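Local coordinates for protein SusD homolog (Bacteroides ovatus, PDB 4F53) that probably binds mucin O-glycans at the cell surface, as a SusD/RagB-family outer membrane lipoprotein with a TPR-like helical fold, at residues 286-291 with 301-306; 59-64 with 265-270. All coordinates share one frame; numbering follows the deposited sequence.

Interaction 1. Residues 286-291 with 301-306; sequences STFGTV and SYVGLR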
# COMPACT_ATOMS: atom_id res chain seq x y z
N SER A 286 -16.31 9.98 15.89
CA SER A 286 -15.47 10.92 16.62
C SER A 286 -15.79 10.91 18.14
O SER A 286 -16.87 10.51 18.53
CB SER A 286 -15.66 12.32 16.04
OG SER A 286 -17.01 12.71 16.15
N THR A 287 -14.81 11.32 18.98
CA THR A 287 -14.95 11.34 20.44
C THR A 287 -14.51 12.73 20.96
O THR A 287 -13.75 12.83 21.92
CB THR A 287 -14.11 10.19 21.06
OG1 THR A 287 -12.74 10.43 20.74
CG2 THR A 287 -14.49 8.79 20.54
N PHE A 288 -14.96 13.80 20.26
CA PHE A 288 -14.60 15.18 20.61
C PHE A 288 -15.11 15.56 22.01
O PHE A 288 -14.41 16.29 22.71
CB PHE A 288 -15.11 16.16 19.55
CG PHE A 288 -14.40 16.03 18.22
CD1 PHE A 288 -13.03 16.20 18.13
CD2 PHE A 288 -15.12 15.73 17.07
CE1 PHE A 288 -12.38 16.09 16.90
CE2 PHE A 288 -14.46 15.63 15.84
CZ PHE A 288 -13.10 15.80 15.77
N GLY A 289 -16.27 15.06 22.41
CA GLY A 289 -16.83 15.31 23.73
C GLY A 289 -15.95 14.78 24.85
O GLY A 289 -15.77 15.45 25.86
N THR A 290 -15.38 13.59 24.66
CA THR A 290 -14.46 12.94 25.60
C THR A 290 -13.17 13.79 25.72
O THR A 290 -12.86 14.28 26.80
CB THR A 290 -14.14 11.51 25.10
OG1 THR A 290 -15.36 10.84 24.78
CG2 THR A 290 -13.33 10.68 26.11
N VAL A 291 -12.47 13.99 24.61
CA VAL A 291 -11.23 14.74 24.48
C VAL A 291 -11.39 16.21 25.01
O VAL A 291 -10.48 16.72 25.69
CB VAL A 291 -10.80 14.68 22.98
CG1 VAL A 291 -9.81 15.76 22.61
CG2 VAL A 291 -10.24 13.30 22.63
N SER A 301 -19.59 12.19 14.66
CA SER A 301 -19.86 11.55 13.36
C SER A 301 -18.65 10.82 12.87
O SER A 301 -17.62 10.83 13.54
CB SER A 301 -20.27 12.61 12.33
OG SER A 301 -19.24 13.57 12.18
N TYR A 302 -18.73 10.22 11.69
CA TYR A 302 -17.55 9.63 11.04
C TYR A 302 -16.82 10.78 10.39
O TYR A 302 -17.32 11.36 9.42
CB TYR A 302 -17.93 8.55 10.03
CG TYR A 302 -18.51 7.32 10.66
CD1 TYR A 302 -17.73 6.47 11.44
CD2 TYR A 302 -19.84 6.96 10.45
CE1 TYR A 302 -18.24 5.29 11.98
CE2 TYR A 302 -20.36 5.77 10.96
CZ TYR A 302 -19.56 4.94 11.73
OH TYR A 302 -20.06 3.80 12.29
N VAL A 303 -15.69 11.21 11.00
CA VAL A 303 -14.97 12.36 10.50
C VAL A 303 -13.48 12.21 10.82
O VAL A 303 -13.08 12.07 11.98
CB VAL A 303 -15.58 13.71 10.99
CG1 VAL A 303 -15.60 13.83 12.53
CG2 VAL A 303 -14.90 14.91 10.32
N GLY A 304 -12.68 12.21 9.77
CA GLY A 304 -11.24 12.06 9.88
C GLY A 304 -10.53 13.37 10.12
O GLY A 304 -11.15 14.44 10.18
N LEU A 305 -9.22 13.28 10.28
CA LEU A 305 -8.38 14.45 10.49
C LEU A 305 -7.65 14.78 9.16
O LEU A 305 -7.36 13.89 8.36
CB LEU A 305 -7.39 14.11 11.62
CG LEU A 305 -6.40 15.17 12.09
CD1 LEU A 305 -7.11 16.33 12.77
CD2 LEU A 305 -5.40 14.55 13.03
N ARG A 306 -7.40 16.07 8.92
CA ARG A 306 -6.70 16.51 7.73
C ARG A 306 -5.26 15.97 7.73
O ARG A 306 -4.58 16.01 8.77
CB ARG A 306 -6.70 18.06 7.67
CG ARG A 306 -6.10 18.66 6.40
CD ARG A 306 -7.03 18.51 5.19
NE ARG A 306 -6.37 19.00 3.97
CZ ARG A 306 -6.46 20.24 3.53
NH1 ARG A 306 -7.20 21.14 4.17
NH2 ARG A 306 -5.80 20.60 2.44

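Interaction 2. Residues 59-64 with 265-270; sequences SGYVAD and ADLTCY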
# COMPACT_ATOMS: atom_id res chain seq x y z
N SER A 59 -0.91 7.49 0.84
CA SER A 59 -2.07 6.79 0.26
C SER A 59 -3.40 7.54 0.43
O SER A 59 -4.38 7.20 -0.24
CB SER A 59 -2.24 5.42 0.90
OG SER A 59 -2.45 5.58 2.29
N GLY A 60 -3.45 8.47 1.36
CA GLY A 60 -4.66 9.20 1.71
C GLY A 60 -5.48 8.53 2.79
O GLY A 60 -6.62 8.94 3.03
N TYR A 61 -4.94 7.48 3.44
CA TYR A 61 -5.69 6.73 4.49
C TYR A 61 -5.52 7.28 5.91
O TYR A 61 -6.44 7.21 6.71
CB TYR A 61 -5.25 5.26 4.55
CG TYR A 61 -5.60 4.37 3.38
CD1 TYR A 61 -6.78 4.56 2.65
CD2 TYR A 61 -4.84 3.24 3.08
CE1 TYR A 61 -7.14 3.71 1.60
CE2 TYR A 61 -5.16 2.41 2.01
CZ TYR A 61 -6.33 2.63 1.30
OH TYR A 61 -6.67 1.79 0.28
N VAL A 62 -4.29 7.75 6.26
CA VAL A 62 -3.98 8.08 7.64
C VAL A 62 -3.60 9.52 7.81
O VAL A 62 -2.86 10.07 7.01
CB VAL A 62 -2.83 7.16 8.18
CG1 VAL A 62 -2.47 7.47 9.63
CG2 VAL A 62 -3.20 5.69 8.04
N ALA A 63 -4.06 10.12 8.93
CA ALA A 63 -3.67 11.47 9.30
C ALA A 63 -2.94 11.38 10.62
O ALA A 63 -3.54 10.97 11.62
CB ALA A 63 -4.89 12.37 9.41
N ASP A 64 -1.66 11.73 10.64
CA ASP A 64 -0.85 11.81 11.86
C ASP A 64 -1.55 12.78 12.83
O ASP A 64 -2.12 13.78 12.39
CB ASP A 64 0.59 12.24 11.53
CG ASP A 64 1.29 11.34 10.49
OD1 ASP A 64 1.13 10.09 10.57
OD2 ASP A 64 1.98 11.90 9.58
N ALA A 265 -9.24 12.63 6.67
CA ALA A 265 -10.44 13.36 6.29
C ALA A 265 -10.94 12.88 4.89
O ALA A 265 -12.14 12.82 4.66
CB ALA A 265 -10.14 14.85 6.28
N ASP A 266 -10.00 12.49 3.99
CA ASP A 266 -10.31 11.98 2.65
C ASP A 266 -11.17 10.71 2.69
O ASP A 266 -12.17 10.62 1.98
CB ASP A 266 -9.00 11.70 1.86
CG ASP A 266 -7.98 12.81 1.96
OD1 ASP A 266 -7.35 12.95 3.04
OD2 ASP A 266 -7.84 13.57 1.00
N LEU A 267 -10.79 9.74 3.51
CA LEU A 267 -11.48 8.47 3.64
C LEU A 267 -12.91 8.65 4.17
O LEU A 267 -13.82 8.05 3.62
CB LEU A 267 -10.65 7.52 4.53
CG LEU A 267 -10.93 6.01 4.48
CD1 LEU A 267 -10.82 5.43 3.07
CD2 LEU A 267 -9.97 5.28 5.38
N THR A 268 -13.13 9.53 5.18
CA THR A 268 -14.48 9.77 5.66
C THR A 268 -15.29 10.62 4.64
O THR A 268 -16.49 10.42 4.53
CB THR A 268 -14.52 10.34 7.10
OG1 THR A 268 -13.83 11.59 7.14
CG2 THR A 268 -13.91 9.36 8.14
N CYS A 269 -14.64 11.48 3.84
CA CYS A 269 -15.34 12.27 2.81
C CYS A 269 -16.00 11.35 1.75
O CYS A 269 -17.18 11.52 1.45
CB CYS A 269 -14.40 13.27 2.15
SG CYS A 269 -14.15 14.76 3.12
N TYR A 270 -15.25 10.37 1.22
CA TYR A 270 -15.77 9.43 0.23
C TYR A 270 -16.80 8.49 0.84
O TYR A 270 -17.85 8.29 0.26
CB TYR A 270 -14.63 8.57 -0.37
CG TYR A 270 -13.83 9.28 -1.45
CD1 TYR A 270 -14.29 9.32 -2.76
CD2 TYR A 270 -12.59 9.85 -1.16
CE1 TYR A 270 -13.55 9.96 -3.76
CE2 TYR A 270 -11.84 10.48 -2.16
CZ TYR A 270 -12.33 10.54 -3.46
OH TYR A 270 -11.61 11.11 -4.45

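Interaction 1. Residues 286-291 with 301-306
The first torsions of S286 and V303 bring the two into contact: in S286 (chi1 60°) OG stands between the backbone N and the carbonyl carbon and meets the backbone of S301, while in V303 (chi1 59°) CG1 takes the same position and meets CB of S286. Two reciprocal bonds join the serines. The N-H of S286 points almost straight at the carbonyl of S301, with N to O at 2.8 Å and the donor tilted 30° from the carbonyl plane. In return S301 N donates to S286 OG over 3.0 Å, so one small residue offers both a donor and an acceptor. The same OG is hydrogen-bonded to OE1 of E300, whose carboxylate also receives N-H groups of F288 and G289 at the start of helix 288-291, where T287 sits at the N-cap. An alanine in place of S286 would probably leave S301 N without this acceptor and take one hydrogen-bond partner from the E300 carboxylate. Beside the two bonds, V303 CG1 lies 3.8 Å from S286 CB and 3.9 Å from F288 CE2, reaching the phenyl ring at its edge, near its plane. This one methyl of the beta-branched valine thus touches both residues, and F288, aromatic and buried, also packs on Y296, P395 and L396. The whole is a loop pinched shut at its base, with a carboxylate from within it serving the first turn of a short helix.

Interaction 2. Residues 59-64 with 265-270
The phenol oxygen of Y61, whose ring packs against L267, is gripped by two groups of the surrounding fold, the carbonyl of W435 and the hydroxyl of S445. A tyrosine suits this buried place because its ring packs against the leucine while its hydroxyl reaches polar partners. CD1 of the ring lies 4.2 Å from CD1 of L267, and the two side chains meet at a slant. In L267 the first torsion (chi1 -162°) sets CG opposite the backbone N and carries the forked end to the tyrosine. Just before Y61, helix 44-58 ends in a Schellman motif at G60, which takes a positive phi of 90°. At these backbone angles a side chain would jam against the carbonyl of S59, so glycine belongs here. The chain then turns into strand 62-64, which pairs antiparallel with strand 261-263. At the threshold of helix 265-273, S264 is bound twice, by a backbone bond to Y61 and through its hydroxyl to the G60 carbonyl. That carbonyl also rests against D266, with G60 O to D266 CB at 3.8 Å. D266 lies in the first turn of its helix, where the helix dipole would probably favour a negative charge. Its buried carboxylate is balanced by a salt bridge from OD1 to R307 NE, and OD2 accepts the backbone N-H of M458.

In the fold
Following the chain from its N terminus, helix 44-58 leads into 59-64, and some 200 residues, more than half of them helical, pass before 265-270 returns to close interaction 2. That long loop is complete before interaction 1 opens, so the two contacts run in series and neither nest nor cross. After helix 265-273 the chain moves outward to 286-291, makes a short excursion of nine residues without helix or strand, and closes interaction 1 at 301-306. Their centres are about 13 Å apart, and 301-306 links them: L305 O lies 2.8 Å from A265 N and G304 N 2.9 Å from T268 OG1, both probable hydrogen bonds. The outlying loop is thereby joined to the buried helix-strand junction.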